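Local coordinates for hemin ABC transporter, periplasmic hemin-binding protein HutB (Vibrio cholerae, PDB 5KHL) that probably binds hemin in the periplasm and hands it to an inner-membrane ABC transporter for import into the cell, at residues K151-L156 / A181-S186; N164-D169 / T190-L195; P205-V210 / N241-D246. All blocks are in the same frame, centred on the assembly; numbering follows the deposited sequence.

All three contacts belong to one mixed sheet, whose strand order is 192-194, 164-166, 152-156, 207-210, 242-244. Contact 2 builds one outer margin, contact 3 the other, and contact 1 lays the loop 181-186 against the middle strand. The centres of contacts 2 and 3 both lie about 9 Å from that of contact 1. Contacts 2 and 3, with centres about 15 Å apart, do not touch. The side-chain amide of Asn183 in contact 1 bonds to Ala166 O of contact 2, while Leu153 O of contact 1 probably accepts a hydrogen bond from Leu209 N of contact 3. In relatives the ligand sits in a cleft between two alpha/beta lobes; these contacts build the sheet of one of them.

Contact 1: residues K151-L156 / A181-S186; sequences KVLFLL and AHNPAS
Pro184 and Leu153 make the dense part of this contact. The CD2 branch of Leu153 lies over one face of the proline ring, 3.6 Å from Pro184 CD, and at the same time meets Ala185 CB at 3.7 Å, one methyl touching both residues at the turn. Leu153 is placed for this by its first torsion (chi1 -72°), which sets CG anti to the carbonyl carbon. One residue earlier Val152 turns its CG2 onto the methyl of Ala181, with Ile176 of helix 171-178 also against both residues. A single backbone bridge fixes the register: Val152 N donates to His182 O at 2.9 Å, a nearly straight bond (167°) that meets the oxygen almost head-on to its carbonyl.

The other side is looser. Lys151 brushes Pro184 CG with its CB, 3.9 Å away, then carries its chain off from the loop. His182 CB comes near Lys151 CG, and the exposed histidine makes this the solvent side.

Asn183 is the polar element, buried and well supplied. A water bridges the strand to it, accepting from Phe154 N at 3.0 Å and donating to Asn183 OD1 at 2.7 Å. Asn183 ND2 gives bonds to Asp173 OD2 and Ala166 O. Ser186 N to Asn183 O closes a type I turn, and Ser186 OG adds a second bond to that oxygen. The amide is therefore held at both ends, through the water to the middle strand and directly to Ala166 and Asp173. One backbone bond, a water bridge and the amide's bond to Ala166 thus tie loop to sheet, beside the apolar packing of Leu153, Pro184 and Ala185.

Contact 2: residues N164-D169 / T190-L195; sequences NVAGSD and TSYKPL
Strands 164-166 and 192-194 run antiparallel, 145° between their directions and 4.3 Å apart at closest approach, with Val165 and Lys193 as the hydrogen-bonded pair: Val165 N gives to Lys193 O at 2.7 Å and takes back Lys193 N on its own carbonyl. Beyond the strands Gly167 N bonds to Ser191 O at 2.9 Å, and Ser191 N hydrogen-bonds to Ser168 O.

On the face of Val165 and Lys193, Val165 lies against Leu195, just past strand 192-194, the two side chains slanting past each other with CB to CB at 3.7 Å. The first torsion of Leu195 (chi1 179°) sends its CG opposite the backbone N, and its CD2 reaches over to Val165 CB at 3.9 Å. Leu153 and Ala185 close over Val165, while Met200 and Met203 of helix 197-203 meet Leu195.

The opposite face carries the pair Ala166 and Tyr192. The ring comes at a slant to the alanine methyl, Tyr192 CE2 standing 3.7 Å from Ala166 CB, and Pro172 at the start of helix 171-178 touches both. Asn164 lies across the Lys193-Pro194 peptide and approaches the proline ring. At the far end Ser168 OG and Thr190 OG1, 3.3 Å apart, share a weak hydrogen bond, in which either hydroxyl could be the donor.

Four backbone bonds thus set the pairing of this edge strand. Apolar pairs pack alongside it on both faces, Val165 with Leu195 and Ala166 with Tyr192, and the weak hydroxyl pair lies at the Ser168/Thr190 end.

Contact 3: residues P205-V210 / N241-D246; sequences PDMVLV and NIVAID
The amide of Asn241 is the flat side-chain group that meets the opposite strand, and it lies aslant the chain of Met207, whose methyl CE comes 4.2 Å from the amide carbon, Asn241 CG. The stem of the asparagine reaches the main chain before the strand, with Asn241 CB at 3.6 Å from Asp206 O. The other flat group, the carboxylate of Asp206, leads away from Asn241 and takes a bond from the backbone N of Lys151.

Three backbone bonds then join the strands in parallel register. Val243 N to Val208 O is the shortest at 2.9 Å and practically straight (174°), while Val208 N reaches Asn241 O, and Val210 N reaches Val243 O by a more bent bond (143°).

One face of the pair is filled by Leu209, Val243 and the sulfur end of Met207. Leu209 and Val243 run alongside each other in the same direction, Leu209 CD2 at 3.8 Å from Val243 CB. Met207 runs out with its first two torsions extended, then bends at the third (chi3 -85°), which swings CE onto Val243 CG2 at 3.6 Å. Ile245 adds its CG2 near Leu209 CB at 4.2 Å. Helix 256-269, which follows strand 242-244, covers this face, Ile265 touching Met207 and Ile245, and Leu268 touching Val243.

The reverse face holds Val208, Val210 and Ile242 at looser distances, with Val210 CG2 to Ile242 CG2 at 4.3 Å; Val224 of helix 221-227 packs on the last two. The two parallel neighbours are joined by a beta-alpha-beta crossover through helices 221-227 and 235-238. It closes the outer margin of the alpha/beta lobe, consistent with the Rossmann-like lobes of the iron-siderophore and B12 class of periplasmic binding proteins.

Contact 1: residues K151-L156 / A181-S186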
ATOM      1  N   LYS A 151       6.695 -17.546 -10.436  1.00 53.06           N
ATOM      2  CA  LYS A 151       6.533 -17.533  -8.984  1.00 50.51           C
ATOM      3  C   LYS A 151       7.261 -16.336  -8.407  1.00 44.16           C
ATOM      4  O   LYS A 151       8.406 -16.083  -8.753  1.00 51.56           O
ATOM      5  CB  LYS A 151       7.041 -18.841  -8.363  1.00 57.03           C
ATOM      6  CG  LYS A 151       6.170 -20.044  -8.692  1.00 47.28           C
ATOM      7  CD  LYS A 151       6.818 -21.347  -8.277  1.00 52.57           C
ATOM      8  CE  LYS A 151       7.862 -21.810  -9.284  1.00 60.23           C
ATOM      9  NZ  LYS A 151       8.222 -23.254  -9.076  1.00 68.12           N
ATOM     10  N   VAL A 152       6.569 -15.594  -7.548  1.00 47.82           N
ATOM     11  CA  VAL A 152       7.050 -14.335  -6.985  1.00 53.34           C
ATOM     12  C   VAL A 152       6.748 -14.284  -5.491  1.00 54.75           C
ATOM     13  O   VAL A 152       5.613 -14.519  -5.070  1.00 55.04           O
ATOM     14  CB  VAL A 152       6.391 -13.098  -7.674  1.00 49.45           C
ATOM     15  CG1 VAL A 152       6.705 -11.789  -6.905  1.00 42.92           C
ATOM     16  CG2 VAL A 152       6.844 -12.987  -9.122  1.00 52.29           C
ATOM     17  N   LEU A 153       7.762 -13.973  -4.692  1.00 45.74           N
ATOM     18  CA  LEU A 153       7.547 -13.751  -3.269  1.00 44.68           C
ATOM     19  C   LEU A 153       7.858 -12.321  -2.909  1.00 44.97           C
ATOM     20  O   LEU A 153       8.765 -11.704  -3.479  1.00 46.88           O
ATOM     21  CB  LEU A 153       8.418 -14.672  -2.411  1.00 51.46           C
ATOM     22  CG  LEU A 153       8.129 -16.167  -2.310  1.00 55.42           C
ATOM     23  CD1 LEU A 153       9.317 -16.828  -1.617  1.00 57.96           C
ATOM     24  CD2 LEU A 153       6.828 -16.449  -1.570  1.00 48.96           C
ATOM     25  N   PHE A 154       7.116 -11.805  -1.938  1.00 42.43           N
ATOM     26  CA  PHE A 154       7.482 -10.557  -1.314  1.00 45.21           C
ATOM     27  C   PHE A 154       8.096 -10.825   0.059  1.00 42.10           C
ATOM     28  O   PHE A 154       7.480 -11.462   0.906  1.00 42.13           O
ATOM     29  CB  PHE A 154       6.279  -9.631  -1.179  1.00 38.57           C
ATOM     30  CG  PHE A 154       6.604  -8.333  -0.504  1.00 39.42           C
ATOM     31  CD1 PHE A 154       6.994  -7.241  -1.241  1.00 39.56           C
ATOM     32  CD2 PHE A 154       6.548  -8.220   0.875  1.00 40.55           C
ATOM     33  CE1 PHE A 154       7.298  -6.049  -0.610  1.00 40.74           C
ATOM     34  CE2 PHE A 154       6.849  -7.046   1.506  1.00 41.79           C
ATOM     35  CZ  PHE A 154       7.219  -5.957   0.769  1.00 41.96           C
ATOM     36  N   LEU A 155       9.312 -10.326   0.263  1.00 43.58           N
ATOM     37  CA  LEU A 155      10.011 -10.487   1.536  1.00 46.09           C
ATOM     38  C   LEU A 155      10.063  -9.181   2.321  1.00 54.17           C
ATOM     39  O   LEU A 155      10.439  -8.120   1.804  1.00 47.38           O
ATOM     40  CB  LEU A 155      11.438 -11.005   1.323  1.00 48.59           C
ATOM     41  CG  LEU A 155      11.608 -12.390   0.700  1.00 53.65           C
ATOM     42  CD1 LEU A 155      13.077 -12.703   0.581  1.00 51.47           C
ATOM     43  CD2 LEU A 155      10.879 -13.473   1.490  1.00 48.21           C
ATOM     44  N   LEU A 156       9.658  -9.271   3.576  1.00 57.93           N
ATOM     45  CA  LEU A 156       9.683  -8.138   4.472  1.00 58.26           C
ATOM     46  C   LEU A 156      10.911  -8.328   5.321  1.00 68.61           C
ATOM     47  O   LEU A 156      10.918  -9.177   6.213  1.00 76.83           O
ATOM     48  CB  LEU A 156       8.416  -8.085   5.317  1.00 56.29           C
ATOM     49  CG  LEU A 156       8.018  -6.745   5.921  1.00 55.90           C
ATOM     50  CD1 LEU A 156       7.667  -5.748   4.830  1.00 50.92           C
ATOM     51  CD2 LEU A 156       6.840  -6.933   6.858  1.00 55.40           C
ATOM     52  N   ALA A 181       1.355 -13.529 -11.471  1.00 40.99           N
ATOM     53  CA  ALA A 181       2.255 -14.525 -10.923  1.00 45.40           C
ATOM     54  C   ALA A 181       1.540 -15.373  -9.865  1.00 44.70           C
ATOM     55  O   ALA A 181       0.435 -15.035  -9.424  1.00 48.97           O
ATOM     56  CB  ALA A 181       3.501 -13.859 -10.339  1.00 40.89           C
ATOM     57  N   HIS A 182       2.162 -16.489  -9.499  1.00 46.61           N
ATOM     58  CA  HIS A 182       1.817 -17.228  -8.286  1.00 50.17           C
ATOM     59  C   HIS A 182       2.569 -16.679  -7.077  1.00 43.76           C
ATOM     60  O   HIS A 182       3.779 -16.451  -7.139  1.00 46.53           O
ATOM     61  CB  HIS A 182       2.158 -18.717  -8.411  1.00 56.08           C
ATOM     62  CG  HIS A 182       1.458 -19.422  -9.529  1.00 72.15           C
ATOM     63  ND1 HIS A 182       0.094 -19.598  -9.561  1.00 76.16           N
ATOM     64  CD2 HIS A 182       1.946 -20.034 -10.637  1.00 80.89           C
ATOM     65  CE1 HIS A 182      -0.234 -20.272 -10.651  1.00 80.94           C
ATOM     66  NE2 HIS A 182       0.870 -20.552 -11.318  1.00 82.61           N
ATOM     67  N   ASN A 183       1.855 -16.476  -5.979  1.00 48.64           N
ATOM     68  CA  ASN A 183       2.500 -16.256  -4.694  1.00 49.82           C
ATOM     69  C   ASN A 183       2.574 -17.571  -3.945  1.00 49.28           C
ATOM     70  O   ASN A 183       1.608 -17.949  -3.302  1.00 47.58           O
ATOM     71  CB  ASN A 183       1.747 -15.230  -3.854  1.00 40.52           C
ATOM     72  CG  ASN A 183       2.393 -15.018  -2.505  1.00 51.18           C
ATOM     73  OD1 ASN A 183       3.565 -15.358  -2.314  1.00 41.84           O
ATOM     74  ND2 ASN A 183       1.638 -14.454  -1.557  1.00 40.51           N
ATOM     75  N   PRO A 184       3.728 -18.258  -4.006  1.00 43.46           N
ATOM     76  CA  PRO A 184       3.844 -19.603  -3.420  1.00 46.51           C
ATOM     77  C   PRO A 184       3.492 -19.631  -1.932  1.00 49.72           C
ATOM     78  O   PRO A 184       3.063 -20.655  -1.394  1.00 51.35           O
ATOM     79  CB  PRO A 184       5.321 -19.971  -3.634  1.00 55.27           C
ATOM     80  CG  PRO A 184       5.871 -18.953  -4.594  1.00 59.78           C
ATOM     81  CD  PRO A 184       5.022 -17.719  -4.460  1.00 46.84           C
ATOM     82  N   ALA A 185       3.656 -18.492  -1.276  1.00 44.61           N
ATOM     83  CA  ALA A 185       3.326 -18.381   0.138  1.00 55.94           C
ATOM     84  C   ALA A 185       1.826 -18.265   0.422  1.00 56.94           C
ATOM     85  O   ALA A 185       1.411 -18.519   1.550  1.00 45.85           O
ATOM     86  CB  ALA A 185       4.060 -17.176   0.745  1.00 44.86           C
ATOM     87  N   SER A 186       1.025 -17.875  -0.576  1.00 64.36           N
ATOM     88  CA  SER A 186      -0.365 -17.405  -0.335  1.00 70.70           C
ATOM     89  C   SER A 186      -1.385 -18.447   0.128  1.00 74.54           C
ATOM     90  O   SER A 186      -2.348 -18.095   0.801  1.00 90.22           O
ATOM     91  CB  SER A 186      -0.936 -16.693  -1.582  1.00 78.10           C
ATOM     92  OG  SER A 186      -1.330 -17.574  -2.621  1.00 83.95           O
TER
HETATM   93  O   HOH W   1       4.926 -13.500  -0.814  1.00 47.93           O

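Contact 2: residues N164-D169 / T190-L195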
ATOM      1  N   ASN A 164      10.546 -11.907   7.037  1.00 55.83           N
ATOM      2  CA  ASN A 164       9.136 -12.257   6.894  1.00 57.22           C
ATOM      3  C   ASN A 164       8.674 -12.373   5.447  1.00 60.59           C
ATOM      4  O   ASN A 164       9.353 -11.935   4.518  1.00 64.81           O
ATOM      5  CB  ASN A 164       8.258 -11.242   7.614  1.00 58.99           C
ATOM      6  CG  ASN A 164       8.015 -11.611   9.045  1.00 63.22           C
ATOM      7  OD1 ASN A 164       8.887 -12.166   9.706  1.00 65.18           O
ATOM      8  ND2 ASN A 164       6.821 -11.325   9.533  1.00 69.80           N
ATOM      9  N   VAL A 165       7.502 -12.973   5.268  1.00 65.62           N
ATOM     10  CA  VAL A 165       6.917 -13.111   3.948  1.00 44.55           C
ATOM     11  C   VAL A 165       5.438 -12.699   3.944  1.00 45.09           C
ATOM     12  O   VAL A 165       4.743 -12.811   4.951  1.00 43.51           O
ATOM     13  CB  VAL A 165       7.071 -14.547   3.440  1.00 44.74           C
ATOM     14  CG1 VAL A 165       6.162 -15.493   4.220  1.00 49.90           C
ATOM     15  CG2 VAL A 165       6.787 -14.611   1.926  1.00 42.56           C
ATOM     16  N   ALA A 166       4.976 -12.191   2.808  1.00 43.76           N
ATOM     17  CA  ALA A 166       3.566 -11.879   2.643  1.00 42.18           C
ATOM     18  C   ALA A 166       2.816 -13.077   2.116  1.00 45.36           C
ATOM     19  O   ALA A 166       3.004 -13.482   0.969  1.00 40.82           O
ATOM     20  CB  ALA A 166       3.380 -10.702   1.709  1.00 43.38           C
ATOM     21  N   GLY A 167       1.970 -13.648   2.967  1.00 59.16           N
ATOM     22  CA  GLY A 167       1.073 -14.706   2.554  1.00 55.41           C
ATOM     23  C   GLY A 167      -0.244 -14.133   2.073  1.00 49.51           C
ATOM     24  O   GLY A 167      -0.288 -13.027   1.530  1.00 46.40           O
ATOM     25  N   SER A 168      -1.317 -14.885   2.282  1.00 45.55           N
ATOM     26  CA  SER A 168      -2.650 -14.451   1.880  1.00 50.78           C
ATOM     27  C   SER A 168      -3.058 -13.145   2.572  1.00 47.37           C
ATOM     28  O   SER A 168      -2.477 -12.763   3.596  1.00 50.98           O
ATOM     29  CB  SER A 168      -3.677 -15.534   2.197  1.00 51.66           C
ATOM     30  OG  SER A 168      -3.947 -15.576   3.592  1.00 54.54           O
ATOM     31  N   ASP A 169      -4.056 -12.469   2.005  1.00 43.29           N
ATOM     32  CA  ASP A 169      -4.630 -11.248   2.575  1.00 49.93           C
ATOM     33  C   ASP A 169      -3.665 -10.076   2.799  1.00 46.25           C
ATOM     34  O   ASP A 169      -3.871  -9.257   3.692  1.00 52.01           O
ATOM     35  CB  ASP A 169      -5.311 -11.570   3.898  1.00 64.80           C
ATOM     36  CG  ASP A 169      -6.763 -11.917   3.729  1.00 81.37           C
ATOM     37  OD1 ASP A 169      -7.091 -13.123   3.753  1.00 85.35           O
ATOM     38  OD2 ASP A 169      -7.571 -10.976   3.552  1.00 92.79           O
ATOM     39  N   THR A 190      -0.767 -16.830   6.096  1.00 50.55           N
ATOM     40  CA  THR A 190      -1.763 -15.785   6.150  1.00 56.58           C
ATOM     41  C   THR A 190      -1.141 -14.567   6.794  1.00 46.55           C
ATOM     42  O   THR A 190      -0.459 -14.673   7.809  1.00 47.17           O
ATOM     43  CB  THR A 190      -3.016 -16.257   6.896  1.00 61.25           C
ATOM     44  OG1 THR A 190      -3.523 -17.442   6.249  1.00 55.08           O
ATOM     45  CG2 THR A 190      -4.075 -15.169   6.882  1.00 62.57           C
ATOM     46  N   SER A 191      -1.340 -13.420   6.156  1.00 50.82           N
ATOM     47  CA  SER A 191      -0.715 -12.175   6.583  1.00 57.26           C
ATOM     48  C   SER A 191       0.815 -12.302   6.502  1.00 59.37           C
ATOM     49  O   SER A 191       1.347 -13.115   5.743  1.00 54.21           O
ATOM     50  CB  SER A 191      -1.170 -11.793   8.002  1.00 57.92           C
ATOM     51  OG  SER A 191      -0.732 -10.500   8.367  1.00 56.44           O
ATOM     52  N   TYR A 192       1.516 -11.488   7.281  1.00 62.14           N
ATOM     53  CA  TYR A 192       2.978 -11.496   7.299  1.00 58.73           C
ATOM     54  C   TYR A 192       3.558 -12.406   8.387  1.00 59.65           C
ATOM     55  O   TYR A 192       3.337 -12.203   9.570  1.00 58.19           O
ATOM     56  CB  TYR A 192       3.494 -10.081   7.498  1.00 53.47           C
ATOM     57  CG  TYR A 192       3.126  -9.125   6.394  1.00 45.37           C
ATOM     58  CD1 TYR A 192       1.963  -8.374   6.465  1.00 44.66           C
ATOM     59  CD2 TYR A 192       3.951  -8.969   5.282  1.00 46.82           C
ATOM     60  CE1 TYR A 192       1.632  -7.488   5.466  1.00 48.09           C
ATOM     61  CE2 TYR A 192       3.630  -8.088   4.276  1.00 50.90           C
ATOM     62  CZ  TYR A 192       2.466  -7.350   4.379  1.00 52.02           C
ATOM     63  OH  TYR A 192       2.126  -6.468   3.392  1.00 60.76           O
ATOM     64  N   LYS A 193       4.308 -13.414   7.976  1.00 57.63           N
ATOM     65  CA  LYS A 193       4.889 -14.352   8.924  1.00 65.31           C
ATOM     66  C   LYS A 193       6.353 -14.596   8.579  1.00 50.68           C
ATOM     67  O   LYS A 193       6.763 -14.384   7.445  1.00 48.68           O
ATOM     68  CB  LYS A 193       4.101 -15.671   8.917  1.00 57.75           C
ATOM     69  CG  LYS A 193       2.600 -15.505   9.145  1.00 52.30           C
ATOM     70  CD  LYS A 193       2.268 -15.222  10.593  1.00 53.91           C
ATOM     71  CE  LYS A 193       0.836 -14.721  10.733  1.00 61.13           C
ATOM     72  NZ  LYS A 193      -0.146 -15.618  10.067  1.00 56.46           N
ATOM     73  N   PRO A 194       7.154 -15.001   9.573  1.00 59.21           N
ATOM     74  CA  PRO A 194       8.514 -15.475   9.302  1.00 57.11           C
ATOM     75  C   PRO A 194       8.501 -16.593   8.268  1.00 64.30           C
ATOM     76  O   PRO A 194       7.659 -17.503   8.342  1.00 61.18           O
ATOM     77  CB  PRO A 194       8.973 -15.983  10.657  1.00 58.57           C
ATOM     78  CG  PRO A 194       8.292 -15.092  11.595  1.00 59.47           C
ATOM     79  CD  PRO A 194       6.929 -14.824  11.015  1.00 55.86           C
ATOM     80  N   LEU A 195       9.400 -16.505   7.293  1.00 65.78           N
ATOM     81  CA  LEU A 195       9.485 -17.514   6.247  1.00 62.02           C
ATOM     82  C   LEU A 195      10.670 -18.421   6.502  1.00 60.28           C
ATOM     83  O   LEU A 195      11.820 -17.993   6.380  1.00 59.29           O
ATOM     84  CB  LEU A 195       9.603 -16.866   4.863  1.00 65.82           C
ATOM     85  CG  LEU A 195       9.728 -17.824   3.670  1.00 57.61           C
ATOM     86  CD1 LEU A 195       8.522 -18.743   3.576  1.00 54.80           C
ATOM     87  CD2 LEU A 195       9.918 -17.064   2.369  1.00 60.77           C
TER

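Contact 3: residues P205-V210 / N241-D246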
ATOM      1  N   PRO A 205      11.074 -19.192  -5.703  1.00 57.95           N
ATOM      2  CA  PRO A 205      10.632 -17.977  -6.398  1.00 55.96           C
ATOM      3  C   PRO A 205      11.505 -17.634  -7.609  1.00 56.14           C
ATOM      4  O   PRO A 205      12.724 -17.823  -7.568  1.00 60.14           O
ATOM      5  CB  PRO A 205      10.762 -16.892  -5.323  1.00 48.51           C
ATOM      6  CG  PRO A 205      11.830 -17.407  -4.405  1.00 50.75           C
ATOM      7  CD  PRO A 205      11.609 -18.892  -4.358  1.00 51.67           C
ATOM      8  N   ASP A 206      10.878 -17.153  -8.678  1.00 52.86           N
ATOM      9  CA  ASP A 206      11.596 -16.646  -9.843  1.00 50.52           C
ATOM     10  C   ASP A 206      11.989 -15.195  -9.613  1.00 58.99           C
ATOM     11  O   ASP A 206      13.000 -14.699 -10.136  1.00 65.90           O
ATOM     12  CB  ASP A 206      10.731 -16.771 -11.092  1.00 53.21           C
ATOM     13  CG  ASP A 206      10.305 -18.202 -11.361  1.00 58.54           C
ATOM     14  OD1 ASP A 206      11.190 -19.029 -11.653  1.00 65.84           O
ATOM     15  OD2 ASP A 206       9.094 -18.499 -11.286  1.00 52.22           O
ATOM     16  N   MET A 207      11.187 -14.514  -8.807  1.00 49.23           N
ATOM     17  CA  MET A 207      11.461 -13.131  -8.490  1.00 53.75           C
ATOM     18  C   MET A 207      11.144 -12.847  -7.039  1.00 45.31           C
ATOM     19  O   MET A 207      10.115 -13.272  -6.512  1.00 43.59           O
ATOM     20  CB  MET A 207      10.648 -12.202  -9.401  1.00 53.87           C
ATOM     21  CG  MET A 207      10.837 -10.718  -9.083  1.00 53.87           C
ATOM     22  SD  MET A 207       9.717  -9.642 -10.002  1.00 45.45           S
ATOM     23  CE  MET A 207      10.631  -9.446 -11.529  1.00 46.68           C
ATOM     24  N   VAL A 208      12.022 -12.111  -6.388  1.00 42.49           N
ATOM     25  CA  VAL A 208      11.710 -11.679  -5.046  1.00 48.34           C
ATOM     26  C   VAL A 208      11.504 -10.160  -5.037  1.00 50.65           C
ATOM     27  O   VAL A 208      12.288  -9.411  -5.623  1.00 42.77           O
ATOM     28  CB  VAL A 208      12.807 -12.117  -4.067  1.00 44.16           C
ATOM     29  CG1 VAL A 208      12.637 -11.456  -2.706  1.00 44.16           C
ATOM     30  CG2 VAL A 208      12.809 -13.638  -3.960  1.00 44.59           C
ATOM     31  N   LEU A 209      10.416  -9.719  -4.412  1.00 41.50           N
ATOM     32  CA  LEU A 209      10.167  -8.293  -4.196  1.00 44.62           C
ATOM     33  C   LEU A 209      10.544  -7.917  -2.755  1.00 45.60           C
ATOM     34  O   LEU A 209      10.324  -8.714  -1.837  1.00 42.35           O
ATOM     35  CB  LEU A 209       8.702  -7.952  -4.472  1.00 38.67           C
ATOM     36  CG  LEU A 209       8.127  -8.341  -5.835  1.00 46.76           C
ATOM     37  CD1 LEU A 209       6.645  -7.948  -5.944  1.00 35.71           C
ATOM     38  CD2 LEU A 209       8.956  -7.727  -6.970  1.00 39.27           C
ATOM     39  N   VAL A 210      11.096  -6.721  -2.539  1.00 48.07           N
ATOM     40  CA  VAL A 210      11.591  -6.407  -1.196  1.00 57.01           C
ATOM     41  C   VAL A 210      10.971  -5.193  -0.526  1.00 68.85           C
ATOM     42  O   VAL A 210      10.774  -4.155  -1.150  1.00 47.13           O
ATOM     43  CB  VAL A 210      13.110  -6.226  -1.193  1.00 51.16           C
ATOM     44  CG1 VAL A 210      13.533  -5.199  -0.161  1.00 53.61           C
ATOM     45  CG2 VAL A 210      13.778  -7.560  -0.904  1.00 53.85           C
ATOM     46  N   ASN A 241      17.439 -11.735  -9.422  1.00 66.82           N
ATOM     47  CA  ASN A 241      16.212 -11.121  -9.877  1.00 61.70           C
ATOM     48  C   ASN A 241      15.427 -10.594  -8.668  1.00 56.18           C
ATOM     49  O   ASN A 241      14.306 -11.003  -8.396  1.00 54.83           O
ATOM     50  CB  ASN A 241      15.415 -12.119 -10.711  1.00 57.58           C
ATOM     51  CG  ASN A 241      14.271 -11.468 -11.472  1.00 55.50           C
ATOM     52  OD1 ASN A 241      13.265 -12.106 -11.757  1.00 53.72           O
ATOM     53  ND2 ASN A 241      14.416 -10.191 -11.789  1.00 62.96           N
ATOM     54  N   ILE A 242      16.072  -9.677  -7.944  1.00 60.66           N
ATOM     55  CA  ILE A 242      15.551  -9.074  -6.718  1.00 61.66           C
ATOM     56  C   ILE A 242      15.130  -7.627  -6.977  1.00 64.30           C
ATOM     57  O   ILE A 242      15.966  -6.765  -7.229  1.00 76.95           O
ATOM     58  CB  ILE A 242      16.600  -9.141  -5.588  1.00 65.53           C
ATOM     59  CG1 ILE A 242      16.791 -10.600  -5.168  1.00 61.16           C
ATOM     60  CG2 ILE A 242      16.178  -8.296  -4.388  1.00 55.75           C
ATOM     61  CD1 ILE A 242      18.163 -10.890  -4.650  1.00 75.00           C
ATOM     62  N   VAL A 243      13.825  -7.373  -6.905  1.00 62.70           N
ATOM     63  CA  VAL A 243      13.226  -6.158  -7.452  1.00 60.60           C
ATOM     64  C   VAL A 243      12.538  -5.284  -6.394  1.00 56.66           C
ATOM     65  O   VAL A 243      11.820  -5.778  -5.521  1.00 50.79           O
ATOM     66  CB  VAL A 243      12.200  -6.528  -8.556  1.00 53.91           C
ATOM     67  CG1 VAL A 243      11.546  -5.301  -9.119  1.00 49.05           C
ATOM     68  CG2 VAL A 243      12.892  -7.325  -9.656  1.00 55.38           C
ATOM     69  N   ALA A 244      12.756  -3.978  -6.485  1.00 51.33           N
ATOM     70  CA  ALA A 244      12.240  -3.052  -5.488  1.00 50.78           C
ATOM     71  C   ALA A 244      10.824  -2.626  -5.815  1.00 49.78           C
ATOM     72  O   ALA A 244      10.513  -2.290  -6.955  1.00 50.11           O
ATOM     73  CB  ALA A 244      13.150  -1.829  -5.378  1.00 59.66           C
ATOM     74  N   ILE A 245       9.966  -2.644  -4.805  1.00 46.38           N
ATOM     75  CA  ILE A 245       8.607  -2.165  -4.963  1.00 55.27           C
ATOM     76  C   ILE A 245       8.366  -1.032  -3.949  1.00 53.00           C
ATOM     77  O   ILE A 245       8.723  -1.144  -2.791  1.00 45.99           O
ATOM     78  CB  ILE A 245       7.567  -3.329  -4.807  1.00 41.68           C
ATOM     79  CG1 ILE A 245       6.150  -2.846  -5.086  1.00 49.09           C
ATOM     80  CG2 ILE A 245       7.643  -3.987  -3.420  1.00 41.74           C
ATOM     81  CD1 ILE A 245       5.119  -3.975  -5.128  1.00 37.96           C
ATOM     82  N   ASP A 246       7.780   0.069  -4.406  1.00 55.65           N
ATOM     83  CA  ASP A 246       7.578   1.239  -3.565  1.00 53.14           C
ATOM     84  C   ASP A 246       6.684   0.925  -2.376  1.00 50.15           C
ATOM     85  O   ASP A 246       5.563   0.462  -2.550  1.00 48.05           O
ATOM     86  CB  ASP A 246       6.977   2.378  -4.386  1.00 58.42           C
ATOM     87  CG  ASP A 246       7.124   3.739  -3.707  1.00 69.45           C
ATOM     88  OD1 ASP A 246       7.975   4.543  -4.164  1.00 80.71           O
ATOM     89  OD2 ASP A 246       6.402   4.002  -2.719  1.00 63.22           O
TER